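Tungsten-containing formylmethanofuran dehydrogenase 2 subunit C (Methanothermobacter wolfeii, PDB 5T5I) forms subunit C of the tungsten formylmethanofuran dehydrogenase, the complex that interconverts carbon dioxide and formylmethanofuran in methanogenesis, probably with a structural role. Local coordinates at residues M83-Y97 and M102-W116. Residues are numbered along the deposited sequence; the frame is centred on the assembly and turned at random.
Sequences MTAGEIIVRGNVNMY and MKGGKITVEGNAGSW
Ile88 and Val90 pair in parallel with Ile107 and Val109 where two consecutive coils of a parallel beta-helix stack on each other, strand 87-90 against strand 106-109 with axes 4.8 Å apart. Backbone hydrogen bonds alternate in direction: Ile88 N to Lys106 O, Thr108 N to Ile88 O, Val90 N to Thr108 O, Glu110 N to Val90 O.

Beyond the strands the backbone bonding continues, for example from Val94 N to Asn112 O, and one side chain joins it. Asn93 OD1 accepts Asn112 N at 2.8 Å in a nearly straight bond (176°), in the carboxamide plane and on a lone pair. Asn112 turns its own OD1 to Asp131 N, repeating the pattern one coil on.

Apolar groups fill the inside of the coils. Met83 and Met102 lie alongside each other, pointing the same way; with CG turned between the backbone N and the carbonyl carbon (chi1 70°) and chi2 extended, Met83 sets SD 3.6 Å from Ile107 CG1. Val94 meets Val109 tip to tip, and its CG2 also rests 3.7 Å from Ala113 CB.

On the strand face bearing Glu87 and Thr108, one water donates to Glu87 OE2 and Ile88 O and accepts from Thr108 OG1. Just past the strands another links Arg91 NE to Glu110 OE1, atoms 4.5 Å apart; Arg91 NH1 forms a salt bridge with Asp70.

Near the far turn, the Tyr97 and Trp116 rings run almost parallel (13°) but barely overlap; Tyr97 CD1 lies 3.6 Å from Trp116 CB, and its OH sits over one indole face, toward the rim. Tyr97 OH hydrogen-bonds an acidic side chain of another protein's chain, and Ser115 OG hydrogen-bonds Ser94 OG of the fwdD subunit, placing this end at subunit interfaces. Extended beyond CG, Met96 completes a Met-aromatic contact, its SD in the indole plane at the ring edge, 3.9 Å from Trp116 CZ3.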
loop_
_atom_site.group_PDB
_atom_site.type_symbol
_atom_site.label_atom_id
_atom_site.label_comp_id
_atom_site.label_asym_id
_atom_site.label_seq_id
_atom_site.Cartn_x
_atom_site.Cartn_y
_atom_site.Cartn_z
ATOM N N MET C 83 -9.143 48.983 -28.548
ATOM C CA MET C 83 -9.689 49.312 -29.869
ATOM C C MET C 83 -11.222 49.126 -29.850
ATOM O O MET C 83 -11.730 48.319 -29.065
ATOM C CB MET C 83 -8.999 48.519 -31.001
ATOM C CG MET C 83 -9.316 47.036 -31.031
ATOM S SD MET C 83 -8.414 46.183 -32.361
ATOM C CE MET C 83 -9.594 46.253 -33.635
ATOM N N THR C 84 -11.951 49.918 -30.656
ATOM C CA THR C 84 -13.424 49.892 -30.688
ATOM C C THR C 84 -14.016 49.382 -32.003
ATOM O O THR C 84 -15.200 49.051 -32.022
ATOM C CB THR C 84 -14.008 51.295 -30.407
ATOM O OG1 THR C 84 -13.859 52.115 -31.573
ATOM C CG2 THR C 84 -13.404 51.970 -29.168
ATOM N N ALA C 85 -13.237 49.362 -33.096
ATOM C CA ALA C 85 -13.717 48.965 -34.426
ATOM C C ALA C 85 -12.544 48.688 -35.355
ATOM O O ALA C 85 -11.400 48.988 -35.015
ATOM C CB ALA C 85 -14.574 50.084 -35.019
ATOM N N GLY C 86 -12.842 48.150 -36.527
ATOM C CA GLY C 86 -11.823 47.834 -37.514
ATOM C C GLY C 86 -11.197 46.480 -37.262
ATOM O O GLY C 86 -11.741 45.654 -36.516
ATOM N N GLU C 87 -10.040 46.259 -37.874
ATOM C CA GLU C 87 -9.385 44.973 -37.833
ATOM C C GLU C 87 -7.853 45.066 -37.811
ATOM O O GLU C 87 -7.276 46.005 -38.360
ATOM C CB GLU C 87 -9.862 44.190 -39.069
ATOM C CG GLU C 87 -9.545 42.713 -39.045
ATOM C CD GLU C 87 -10.144 41.893 -40.171
ATOM O OE1 GLU C 87 -10.826 42.465 -41.052
ATOM O OE2 GLU C 87 -9.922 40.663 -40.168
ATOM N N ILE C 88 -7.213 44.118 -37.119
ATOM C CA ILE C 88 -5.761 43.951 -37.089
ATOM C C ILE C 88 -5.472 42.480 -37.442
ATOM O O ILE C 88 -6.094 41.586 -36.878
ATOM C CB ILE C 88 -5.108 44.306 -35.725
ATOM C CG1 ILE C 88 -5.482 45.734 -35.273
ATOM C CG2 ILE C 88 -3.563 44.135 -35.799
ATOM C CD1 ILE C 88 -5.021 46.096 -33.847
ATOM N N ILE C 89 -4.534 42.238 -38.356
ATOM C CA ILE C 89 -4.073 40.893 -38.693
ATOM C C ILE C 89 -2.571 40.901 -38.441
ATOM O O ILE C 89 -1.874 41.723 -39.024
ATOM C CB ILE C 89 -4.420 40.468 -40.158
ATOM C CG1 ILE C 89 -5.951 40.434 -40.342
ATOM C CG2 ILE C 89 -3.794 39.083 -40.485
ATOM C CD1 ILE C 89 -6.459 39.974 -41.715
ATOM N N VAL C 90 -2.071 40.005 -37.588
ATOM C CA VAL C 90 -0.632 39.910 -37.317
ATOM C C VAL C 90 -0.111 38.624 -37.963
ATOM O O VAL C 90 -0.494 37.537 -37.531
ATOM C CB VAL C 90 -0.277 39.982 -35.807
ATOM C CG1 VAL C 90 1.241 40.030 -35.617
ATOM C CG2 VAL C 90 -0.942 41.190 -35.141
ATOM N N ARG C 91 0.766 38.745 -38.990
ATOM C CA ARG C 91 1.339 37.585 -39.697
ATOM C C ARG C 91 2.612 37.146 -38.975
ATOM O O ARG C 91 3.716 37.212 -39.514
ATOM C CB ARG C 91 1.601 37.904 -41.187
ATOM C CG ARG C 91 0.321 38.189 -41.953
ATOM C CD ARG C 91 0.589 38.587 -43.380
ATOM N NE ARG C 91 -0.651 38.840 -44.118
ATOM C CZ ARG C 91 -0.743 39.549 -45.243
ATOM N NH1 ARG C 91 0.342 40.088 -45.792
ATOM N NH2 ARG C 91 -1.924 39.729 -45.825
ATOM N N GLY C 92 2.416 36.699 -37.744
ATOM C CA GLY C 92 3.488 36.282 -36.855
ATOM C C GLY C 92 3.042 36.287 -35.407
ATOM O O GLY C 92 1.842 36.314 -35.128
ATOM N N ASN C 93 4.000 36.295 -34.476
ATOM C CA ASN C 93 3.708 36.280 -33.035
ATOM C C ASN C 93 3.555 37.679 -32.457
ATOM O O ASN C 93 3.982 38.653 -33.076
ATOM C CB ASN C 93 4.819 35.561 -32.255
ATOM C CG ASN C 93 5.206 34.221 -32.840
ATOM O OD1 ASN C 93 4.385 33.296 -32.915
ATOM N ND2 ASN C 93 6.448 34.080 -33.266
ATOM N N VAL C 94 2.955 37.761 -31.255
ATOM C CA VAL C 94 2.786 38.996 -30.463
ATOM C C VAL C 94 3.230 38.718 -29.032
ATOM O O VAL C 94 3.181 37.572 -28.595
ATOM C CB VAL C 94 1.349 39.586 -30.476
ATOM C CG1 VAL C 94 0.920 40.002 -31.877
ATOM C CG2 VAL C 94 0.331 38.633 -29.857
ATOM N N ASN C 95 3.605 39.770 -28.287
ATOM C CA ASN C 95 3.985 39.663 -26.877
ATOM C C ASN C 95 2.683 39.772 -26.009
ATOM O O ASN C 95 1.609 39.322 -26.446
ATOM C CB ASN C 95 5.055 40.724 -26.539
ATOM C CG ASN C 95 5.906 40.423 -25.317
ATOM O OD1 ASN C 95 5.437 40.520 -24.198
ATOM N ND2 ASN C 95 7.138 39.971 -25.486
ATOM N N MET C 96 2.759 40.353 -24.803
ATOM C CA MET C 96 1.634 40.414 -23.879
ATOM C C MET C 96 0.584 41.458 -24.239
ATOM O O MET C 96 0.843 42.353 -25.032
ATOM C CB MET C 96 2.157 40.732 -22.467
ATOM C CG MET C 96 3.085 39.674 -21.882
ATOM S SD MET C 96 3.989 40.336 -20.463
ATOM C CE MET C 96 5.135 39.029 -20.174
ATOM N N TYR C 97 -0.592 41.347 -23.602
ATOM C CA TYR C 97 -1.706 42.316 -23.660
ATOM C C TYR C 97 -2.357 42.539 -25.020
ATOM O O TYR C 97 -2.939 43.604 -25.235
ATOM C CB TYR C 97 -1.245 43.677 -23.106
ATOM C CG TYR C 97 -0.580 43.604 -21.749
ATOM C CD1 TYR C 97 -1.321 43.330 -20.606
ATOM C CD2 TYR C 97 0.775 43.880 -21.600
ATOM C CE1 TYR C 97 -0.724 43.284 -19.352
ATOM C CE2 TYR C 97 1.383 43.851 -20.347
ATOM C CZ TYR C 97 0.632 43.544 -19.225
ATOM O OH TYR C 97 1.210 43.505 -17.980
ATOM N N MET C 102 -10.231 45.715 -25.259
ATOM C CA MET C 102 -10.912 46.065 -26.516
ATOM C C MET C 102 -12.441 46.018 -26.379
ATOM O O MET C 102 -12.978 45.239 -25.587
ATOM C CB MET C 102 -10.400 45.236 -27.716
ATOM C CG MET C 102 -10.769 43.778 -27.705
ATOM S SD MET C 102 -10.045 42.916 -29.141
ATOM C CE MET C 102 -11.177 43.325 -30.372
ATOM N N LYS C 103 -13.110 46.942 -27.085
ATOM C CA LYS C 103 -14.572 47.136 -27.065
ATOM C C LYS C 103 -15.285 46.625 -28.327
ATOM O O LYS C 103 -16.471 46.319 -28.256
ATOM C CB LYS C 103 -14.897 48.621 -26.840
ATOM C CG LYS C 103 -14.567 49.110 -25.435
ATOM C CD LYS C 103 -14.092 50.563 -25.397
ATOM C CE LYS C 103 -12.603 50.664 -25.705
ATOM N NZ LYS C 103 -12.107 52.075 -25.806
ATOM N N GLY C 104 -14.571 46.524 -29.443
ATOM C CA GLY C 104 -15.129 46.043 -30.704
ATOM C C GLY C 104 -14.059 45.823 -31.757
ATOM O O GLY C 104 -12.877 46.068 -31.507
ATOM N N GLY C 105 -14.477 45.376 -32.934
ATOM C CA GLY C 105 -13.557 45.059 -34.018
ATOM C C GLY C 105 -12.998 43.653 -33.862
ATOM O O GLY C 105 -13.506 42.862 -33.052
ATOM N N LYS C 106 -11.942 43.333 -34.625
ATOM C CA LYS C 106 -11.349 41.993 -34.610
ATOM C C LYS C 106 -9.827 42.001 -34.729
ATOM O O LYS C 106 -9.270 42.737 -35.543
ATOM C CB LYS C 106 -11.947 41.127 -35.746
ATOM C CG LYS C 106 -11.458 39.664 -35.705
ATOM C CD LYS C 106 -12.213 38.745 -36.656
ATOM C CE LYS C 106 -11.913 37.279 -36.370
ATOM N NZ LYS C 106 -11.264 36.596 -37.514
ATOM N N ILE C 107 -9.163 41.132 -33.950
ATOM C CA ILE C 107 -7.714 40.921 -34.016
ATOM C C ILE C 107 -7.466 39.447 -34.344
ATOM O O ILE C 107 -7.981 38.571 -33.643
ATOM C CB ILE C 107 -6.960 41.303 -32.715
ATOM C CG1 ILE C 107 -7.236 42.764 -32.308
ATOM C CG2 ILE C 107 -5.440 41.051 -32.882
ATOM C CD1 ILE C 107 -6.690 43.149 -30.952
ATOM N N THR C 108 -6.640 39.177 -35.369
ATOM C CA THR C 108 -6.221 37.822 -35.719
ATOM C C THR C 108 -4.705 37.769 -35.544
ATOM O O THR C 108 -4.010 38.591 -36.116
ATOM C CB THR C 108 -6.642 37.427 -37.151
ATOM O OG1 THR C 108 -8.058 37.527 -37.257
ATOM C CG2 THR C 108 -6.235 35.996 -37.510
ATOM N N VAL C 109 -4.207 36.834 -34.727
ATOM C CA VAL C 109 -2.774 36.603 -34.529
ATOM C C VAL C 109 -2.490 35.257 -35.187
ATOM O O VAL C 109 -3.028 34.244 -34.740
ATOM C CB VAL C 109 -2.377 36.592 -33.031
ATOM C CG1 VAL C 109 -0.893 36.225 -32.850
ATOM C CG2 VAL C 109 -2.691 37.937 -32.372
ATOM N N GLU C 110 -1.680 35.240 -36.256
ATOM C CA GLU C 110 -1.384 33.984 -36.967
ATOM C C GLU C 110 -0.426 33.063 -36.206
ATOM O O GLU C 110 -0.459 31.852 -36.425
ATOM C CB GLU C 110 -0.889 34.240 -38.387
ATOM C CG GLU C 110 -1.980 34.856 -39.232
ATOM C CD GLU C 110 -1.660 35.102 -40.687
ATOM O OE1 GLU C 110 -2.493 35.769 -41.333
ATOM O OE2 GLU C 110 -0.602 34.646 -41.182
ATOM N N GLY C 111 0.403 33.637 -35.335
ATOM C CA GLY C 111 1.339 32.886 -34.509
ATOM C C GLY C 111 0.857 32.755 -33.080
ATOM O O GLY C 111 -0.346 32.615 -32.835
ATOM N N ASN C 112 1.792 32.832 -32.123
ATOM C CA ASN C 112 1.497 32.745 -30.691
ATOM C C ASN C 112 1.291 34.127 -30.061
ATOM O O ASN C 112 1.706 35.141 -30.622
ATOM C CB ASN C 112 2.626 32.023 -29.949
ATOM C CG ASN C 112 2.993 30.696 -30.561
ATOM O OD1 ASN C 112 2.121 29.873 -30.858
ATOM N ND2 ASN C 112 4.278 30.479 -30.821
ATOM N N ALA C 113 0.647 34.152 -28.878
ATOM C CA ALA C 113 0.425 35.370 -28.092
ATOM C C ALA C 113 0.933 35.167 -26.664
ATOM O O ALA C 113 0.848 34.066 -26.124
ATOM C CB ALA C 113 -1.054 35.723 -28.055
ATOM N N GLY C 114 1.428 36.237 -26.063
ATOM C CA GLY C 114 1.910 36.221 -24.688
ATOM C C GLY C 114 0.769 36.241 -23.697
ATOM O O GLY C 114 -0.407 36.153 -24.083
ATOM N N SER C 115 1.105 36.390 -22.408
ATOM C CA SER C 115 0.101 36.436 -21.352
ATOM C C SER C 115 -0.777 37.684 -21.442
ATOM O O SER C 115 -0.390 38.682 -22.050
ATOM C CB SER C 115 0.762 36.366 -19.974
ATOM O OG SER C 115 1.477 35.151 -19.852
ATOM N N TRP C 116 -1.983 37.597 -20.866
ATOM C CA TRP C 116 -2.971 38.693 -20.804
ATOM C C TRP C 116 -3.588 39.060 -22.167
ATOM O O TRP C 116 -4.036 40.189 -22.364
ATOM C CB TRP C 116 -2.408 39.930 -20.084
ATOM C CG TRP C 116 -2.139 39.654 -18.638
ATOM C CD1 TRP C 116 -3.067 39.412 -17.668
ATOM C CD2 TRP C 116 -0.859 39.508 -18.015
ATOM N NE1 TRP C 116 -2.444 39.097 -16.484
ATOM C CE2 TRP C 116 -1.086 39.162 -16.664
ATOM C CE3 TRP C 116 0.463 39.642 -18.463
ATOM C CZ2 TRP C 116 -0.037 38.957 -15.753
ATOM C CZ3 TRP C 116 1.499 39.401 -17.570
ATOM C CH2 TRP C 116 1.245 39.075 -16.233
HETATM O O HOH W 1 -8.563 40.089 -37.875
HETATM O O HOH W 2 -2.948 36.993 -43.696
HETATM O O HOH W 3 -1.044 38.767 -25.624
#